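Local coordinates for protein CRISPR-associated endonuclease Cas12b (Alicyclobacillus acidoterrestris, PDB 5U31) that is an RNA-guided endonuclease that recognises a protospacer adjacent motif and cleaves invading target DNA as part of a bacterial CRISPR immune system, at residues D94-L106 against R175-G187. The protein carries 3 engineered substitutions. Numbering follows the deposited sequence.
Sequences DELLQLARQLYEL and RTADVLRALADFG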
loop_
_atom_site.group_PDB
_atom_site.type_symbol
_atom_site.label_atom_id
_atom_site.label_comp_id
_atom_site.label_asym_id
_atom_site.label_seq_id
_atom_site.Cartn_x
_atom_site.Cartn_y
_atom_site.Cartn_z
ATOM N N ASP A 94 -13.757 -41.337 -21.833
ATOM C CA ASP A 94 -12.383 -40.950 -21.538
ATOM C C ASP A 94 -11.742 -40.229 -22.717
ATOM O O ASP A 94 -11.012 -39.248 -22.525
ATOM C CB ASP A 94 -11.571 -42.178 -21.136
ATOM C CG ASP A 94 -10.244 -41.811 -20.515
ATOM O OD1 ASP A 94 -9.250 -41.693 -21.263
ATOM O OD2 ASP A 94 -10.200 -41.614 -19.282
ATOM N N GLU A 95 -12.005 -40.685 -23.944
ATOM C CA GLU A 95 -11.470 -39.989 -25.111
ATOM C C GLU A 95 -11.956 -38.546 -25.156
ATOM O O GLU A 95 -11.162 -37.618 -25.346
ATOM C CB GLU A 95 -11.857 -40.728 -26.391
ATOM C CG GLU A 95 -11.200 -42.080 -26.531
ATOM C CD GLU A 95 -11.569 -42.777 -27.823
ATOM O OE1 GLU A 95 -10.644 -43.188 -28.553
ATOM O OE2 GLU A 95 -12.780 -42.909 -28.111
ATOM N N LEU A 96 -13.260 -38.340 -24.961
ATOM C CA LEU A 96 -13.819 -36.992 -25.009
ATOM C C LEU A 96 -13.289 -36.124 -23.875
ATOM O O LEU A 96 -13.032 -34.931 -24.070
ATOM C CB LEU A 96 -15.343 -37.057 -24.960
ATOM C CG LEU A 96 -16.114 -37.002 -26.274
ATOM C CD1 LEU A 96 -15.484 -37.889 -27.324
ATOM C CD2 LEU A 96 -17.540 -37.416 -26.010
ATOM N N LEU A 97 -13.127 -36.699 -22.682
ATOM C CA LEU A 97 -12.579 -35.932 -21.567
ATOM C C LEU A 97 -11.136 -35.518 -21.833
ATOM O O LEU A 97 -10.743 -34.384 -21.534
ATOM C CB LEU A 97 -12.675 -36.738 -20.273
ATOM C CG LEU A 97 -14.074 -36.952 -19.698
ATOM C CD1 LEU A 97 -13.982 -37.622 -18.353
ATOM C CD2 LEU A 97 -14.809 -35.642 -19.578
ATOM N N GLN A 98 -10.332 -36.421 -22.400
ATOM C CA GLN A 98 -8.949 -36.078 -22.716
ATOM C C GLN A 98 -8.874 -35.016 -23.805
ATOM O O GLN A 98 -8.043 -34.105 -23.730
ATOM C CB GLN A 98 -8.175 -37.328 -23.127
ATOM C CG GLN A 98 -7.906 -38.275 -21.974
ATOM C CD GLN A 98 -6.998 -39.421 -22.360
ATOM O OE1 GLN A 98 -6.346 -39.388 -23.405
ATOM N NE2 GLN A 98 -6.947 -40.448 -21.517
ATOM N N LEU A 99 -9.734 -35.115 -24.823
ATOM C CA LEU A 99 -9.771 -34.092 -25.863
ATOM C C LEU A 99 -10.122 -32.732 -25.275
ATOM O O LEU A 99 -9.453 -31.731 -25.551
ATOM C CB LEU A 99 -10.782 -34.475 -26.943
ATOM C CG LEU A 99 -10.379 -34.289 -28.409
ATOM C CD1 LEU A 99 -11.607 -34.000 -29.266
ATOM C CD2 LEU A 99 -9.326 -33.205 -28.581
ATOM N N ALA A 100 -11.179 -32.679 -24.461
ATOM C CA ALA A 100 -11.596 -31.411 -23.877
ATOM C C ALA A 100 -10.486 -30.807 -23.040
ATOM O O ALA A 100 -10.238 -29.598 -23.104
ATOM C CB ALA A 100 -12.848 -31.609 -23.032
ATOM N N ARG A 101 -9.799 -31.635 -22.252
ATOM C CA ARG A 101 -8.708 -31.124 -21.435
ATOM C C ARG A 101 -7.558 -30.629 -22.303
ATOM O O ARG A 101 -6.950 -29.597 -21.998
ATOM C CB ARG A 101 -8.234 -32.196 -20.462
ATOM C CG ARG A 101 -7.027 -31.792 -19.662
ATOM C CD ARG A 101 -7.374 -30.788 -18.588
ATOM N NE ARG A 101 -6.165 -30.256 -17.972
ATOM C CZ ARG A 101 -6.153 -29.394 -16.965
ATOM N NH1 ARG A 101 -7.294 -28.963 -16.447
ATOM N NH2 ARG A 101 -4.999 -28.964 -16.475
ATOM N N GLN A 102 -7.250 -31.342 -23.391
ATOM C CA GLN A 102 -6.246 -30.851 -24.330
ATOM C C GLN A 102 -6.624 -29.474 -24.847
ATOM O O GLN A 102 -5.802 -28.551 -24.858
ATOM C CB GLN A 102 -6.093 -31.808 -25.508
ATOM C CG GLN A 102 -5.373 -33.092 -25.215
ATOM C CD GLN A 102 -5.233 -33.938 -26.456
ATOM O OE1 GLN A 102 -4.664 -33.499 -27.458
ATOM N NE2 GLN A 102 -5.770 -35.151 -26.409
ATOM N N LEU A 103 -7.870 -29.332 -25.300
ATOM C CA LEU A 103 -8.360 -28.036 -25.749
ATOM C C LEU A 103 -8.192 -26.980 -24.668
ATOM O O LEU A 103 -7.734 -25.865 -24.945
ATOM C CB LEU A 103 -9.828 -28.150 -26.158
ATOM C CG LEU A 103 -10.477 -26.872 -26.681
ATOM C CD1 LEU A 103 -9.831 -26.446 -27.980
ATOM C CD2 LEU A 103 -11.957 -27.084 -26.869
ATOM N N TYR A 104 -8.549 -27.316 -23.427
ATOM C CA TYR A 104 -8.468 -26.336 -22.353
ATOM C C TYR A 104 -7.043 -25.844 -22.159
ATOM O O TYR A 104 -6.815 -24.650 -21.940
ATOM C CB TYR A 104 -9.003 -26.926 -21.054
ATOM C CG TYR A 104 -8.867 -25.968 -19.902
ATOM C CD1 TYR A 104 -9.701 -24.863 -19.799
ATOM C CD2 TYR A 104 -7.899 -26.156 -18.925
ATOM C CE1 TYR A 104 -9.579 -23.975 -18.753
ATOM C CE2 TYR A 104 -7.771 -25.270 -17.875
ATOM C CZ TYR A 104 -8.614 -24.181 -17.795
ATOM O OH TYR A 104 -8.497 -23.295 -16.754
ATOM N N GLU A 105 -6.067 -26.748 -22.240
ATOM C CA GLU A 105 -4.679 -26.344 -22.067
ATOM C C GLU A 105 -4.168 -25.523 -23.246
ATOM O O GLU A 105 -3.147 -24.841 -23.112
ATOM C CB GLU A 105 -3.809 -27.577 -21.838
ATOM C CG GLU A 105 -4.209 -28.364 -20.598
ATOM C CD GLU A 105 -3.439 -29.664 -20.440
ATOM O OE1 GLU A 105 -2.587 -29.963 -21.304
ATOM O OE2 GLU A 105 -3.681 -30.387 -19.448
ATOM N N LEU A 106 -4.853 -25.569 -24.394
ATOM C CA LEU A 106 -4.525 -24.665 -25.491
ATOM C C LEU A 106 -5.170 -23.299 -25.302
ATOM O O LEU A 106 -4.584 -22.280 -25.687
ATOM C CB LEU A 106 -4.969 -25.258 -26.832
ATOM C CG LEU A 106 -4.313 -26.551 -27.319
ATOM C CD1 LEU A 106 -4.903 -26.971 -28.646
ATOM C CD2 LEU A 106 -2.822 -26.382 -27.439
ATOM N N ARG A 175 -0.400 -28.356 -31.548
ATOM C CA ARG A 175 -1.434 -29.382 -31.553
ATOM C C ARG A 175 -2.823 -28.823 -31.837
ATOM O O ARG A 175 -3.807 -29.560 -31.718
ATOM C CB ARG A 175 -1.441 -30.128 -30.214
ATOM C CG ARG A 175 -0.146 -30.853 -29.872
ATOM C CD ARG A 175 0.185 -31.924 -30.899
ATOM N NE ARG A 175 1.003 -31.401 -31.990
ATOM C CZ ARG A 175 0.907 -31.806 -33.253
ATOM N NH1 ARG A 175 0.019 -32.732 -33.589
ATOM N NH2 ARG A 175 1.689 -31.276 -34.185
ATOM N N THR A 176 -2.927 -27.543 -32.200
ATOM C CA THR A 176 -4.234 -26.961 -32.495
ATOM C C THR A 176 -4.936 -27.715 -33.619
ATOM O O THR A 176 -6.104 -28.099 -33.491
ATOM C CB THR A 176 -4.087 -25.489 -32.873
ATOM O OG1 THR A 176 -3.368 -24.797 -31.846
ATOM C CG2 THR A 176 -5.454 -24.861 -33.042
ATOM N N ALA A 177 -4.232 -27.934 -34.732
ATOM C CA ALA A 177 -4.859 -28.554 -35.892
ATOM C C ALA A 177 -5.326 -29.966 -35.581
ATOM O O ALA A 177 -6.374 -30.401 -36.073
ATOM C CB ALA A 177 -3.889 -28.556 -37.071
ATOM N N ASP A 178 -4.571 -30.698 -34.762
ATOM C CA ASP A 178 -4.972 -32.065 -34.444
ATOM C C ASP A 178 -6.162 -32.086 -33.492
ATOM O O ASP A 178 -7.099 -32.869 -33.683
ATOM C CB ASP A 178 -3.793 -32.843 -33.860
ATOM C CG ASP A 178 -2.710 -33.117 -34.888
ATOM O OD1 ASP A 178 -1.800 -32.273 -35.040
ATOM O OD2 ASP A 178 -2.768 -34.176 -35.547
ATOM N N VAL A 179 -6.149 -31.229 -32.469
ATOM C CA VAL A 179 -7.293 -31.151 -31.565
ATOM C C VAL A 179 -8.548 -30.756 -32.328
ATOM O O VAL A 179 -9.619 -31.345 -32.136
ATOM C CB VAL A 179 -7.007 -30.175 -30.410
ATOM C CG1 VAL A 179 -8.295 -29.843 -29.679
ATOM C CG2 VAL A 179 -5.995 -30.776 -29.451
ATOM N N LEU A 180 -8.436 -29.763 -33.211
ATOM C CA LEU A 180 -9.588 -29.348 -34.005
ATOM C C LEU A 180 -10.107 -30.496 -34.857
ATOM O O LEU A 180 -11.314 -30.765 -34.888
ATOM C CB LEU A 180 -9.221 -28.155 -34.884
ATOM C CG LEU A 180 -9.025 -26.836 -34.144
ATOM C CD1 LEU A 180 -8.658 -25.741 -35.126
ATOM C CD2 LEU A 180 -10.286 -26.485 -33.373
ATOM N N ARG A 181 -9.207 -31.191 -35.555
ATOM C CA ARG A 181 -9.641 -32.306 -36.386
ATOM C C ARG A 181 -10.220 -33.431 -35.540
ATOM O O ARG A 181 -11.173 -34.097 -35.956
ATOM C CB ARG A 181 -8.484 -32.808 -37.247
ATOM C CG ARG A 181 -8.200 -31.933 -38.451
ATOM C CD ARG A 181 -7.226 -32.611 -39.399
ATOM N NE ARG A 181 -5.897 -32.006 -39.363
ATOM C CZ ARG A 181 -5.451 -31.134 -40.262
ATOM N NH1 ARG A 181 -4.225 -30.637 -40.154
ATOM N NH2 ARG A 181 -6.228 -30.761 -41.271
ATOM N N ALA A 182 -9.666 -33.655 -34.347
ATOM C CA ALA A 182 -10.249 -34.645 -33.447
ATOM C C ALA A 182 -11.660 -34.241 -33.042
ATOM O O ALA A 182 -12.594 -35.049 -33.115
ATOM C CB ALA A 182 -9.365 -34.830 -32.214
ATOM N N LEU A 183 -11.834 -32.987 -32.608
ATOM C CA LEU A 183 -13.173 -32.485 -32.312
ATOM C C LEU A 183 -14.116 -32.706 -33.488
ATOM O O LEU A 183 -15.255 -33.148 -33.306
ATOM C CB LEU A 183 -13.115 -31.000 -31.941
ATOM C CG LEU A 183 -12.568 -30.656 -30.551
ATOM C CD1 LEU A 183 -12.192 -29.190 -30.447
ATOM C CD2 LEU A 183 -13.584 -30.996 -29.489
ATOM N N ALA A 184 -13.647 -32.431 -34.707
ATOM C CA ALA A 184 -14.498 -32.601 -35.878
ATOM C C ALA A 184 -14.932 -34.051 -36.046
ATOM O O ALA A 184 -16.112 -34.326 -36.295
ATOM C CB ALA A 184 -13.773 -32.106 -37.127
ATOM N N ASP A 185 -14.000 -34.998 -35.891
ATOM C CA ASP A 185 -14.328 -36.409 -36.075
ATOM C C ASP A 185 -15.312 -36.907 -35.030
ATOM O O ASP A 185 -16.006 -37.901 -35.268
ATOM C CB ASP A 185 -13.059 -37.261 -36.036
ATOM C CG ASP A 185 -12.041 -36.838 -37.078
ATOM O OD1 ASP A 185 -12.456 -36.318 -38.136
ATOM O OD2 ASP A 185 -10.829 -37.025 -36.842
ATOM N N PHE A 186 -15.381 -36.245 -33.881
ATOM C CA PHE A 186 -16.302 -36.611 -32.821
ATOM C C PHE A 186 -17.611 -35.832 -32.890
ATOM O O PHE A 186 -18.359 -35.801 -31.907
ATOM C CB PHE A 186 -15.636 -36.407 -31.460
ATOM C CG PHE A 186 -14.591 -37.428 -31.138
ATOM C CD1 PHE A 186 -14.733 -38.744 -31.551
ATOM C CD2 PHE A 186 -13.467 -37.077 -30.409
ATOM C CE1 PHE A 186 -13.770 -39.693 -31.241
ATOM C CE2 PHE A 186 -12.501 -38.019 -30.098
ATOM C CZ PHE A 186 -12.653 -39.327 -30.514
ATOM N N GLY A 187 -17.900 -35.200 -34.024
ATOM C CA GLY A 187 -19.134 -34.453 -34.164
ATOM C C GLY A 187 -19.226 -33.190 -33.345
ATOM O O GLY A 187 -20.326 -32.659 -33.173
#
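Val179 enters the hollow formed by Leu99, Gln102, Leu103 and Leu106 as a knob into a hole, its two methyls dividing the work. CG1, anti to the backbone N (chi1 166°), serves Leu99 and Leu103: the Val179 and Leu99 side chains slide past each other in opposite directions, with Leu99 CD2 3.7 Å from Val179 CG1, and Leu103 crosses Val179 at about a right angle. Val179 CG2 meets Leu106 CD1 tip to tip at 4.0 Å and has Gln102 OE1 beside it. One turn further along helix 176-185, Leu99 crosses Leu183 obliquely and lies against Ala182: Leu99 CD1 is 3.8 Å from Ala182 CB and 3.6 Å from Leu183 CD2, close against the backbone of the facing helix. The same methyl reaches the edge of the Phe186 ring, in its plane, while Leu96 CD1 covers one face in a CH-pi contact, 4.0 Å from the Phe186 ring centroid. Phe186 is thus held from two directions just where the helix ends in a Schellman motif with Gly187 as its C-prime residue. Beyond the pair, Leu103 also packs on Leu44 and Leu129, and Phe125 touches both Leu106 and Thr176, whose OG1 is hydrogen-bonded to Lys124. With axes 10.2 Å apart and running at 143°, the two segments form a largely apolar, roughly antiparallel helix-helix interface with Val179 packed knob-into-hole, within the helical REC1 domain of the Cas12b recognition lobe.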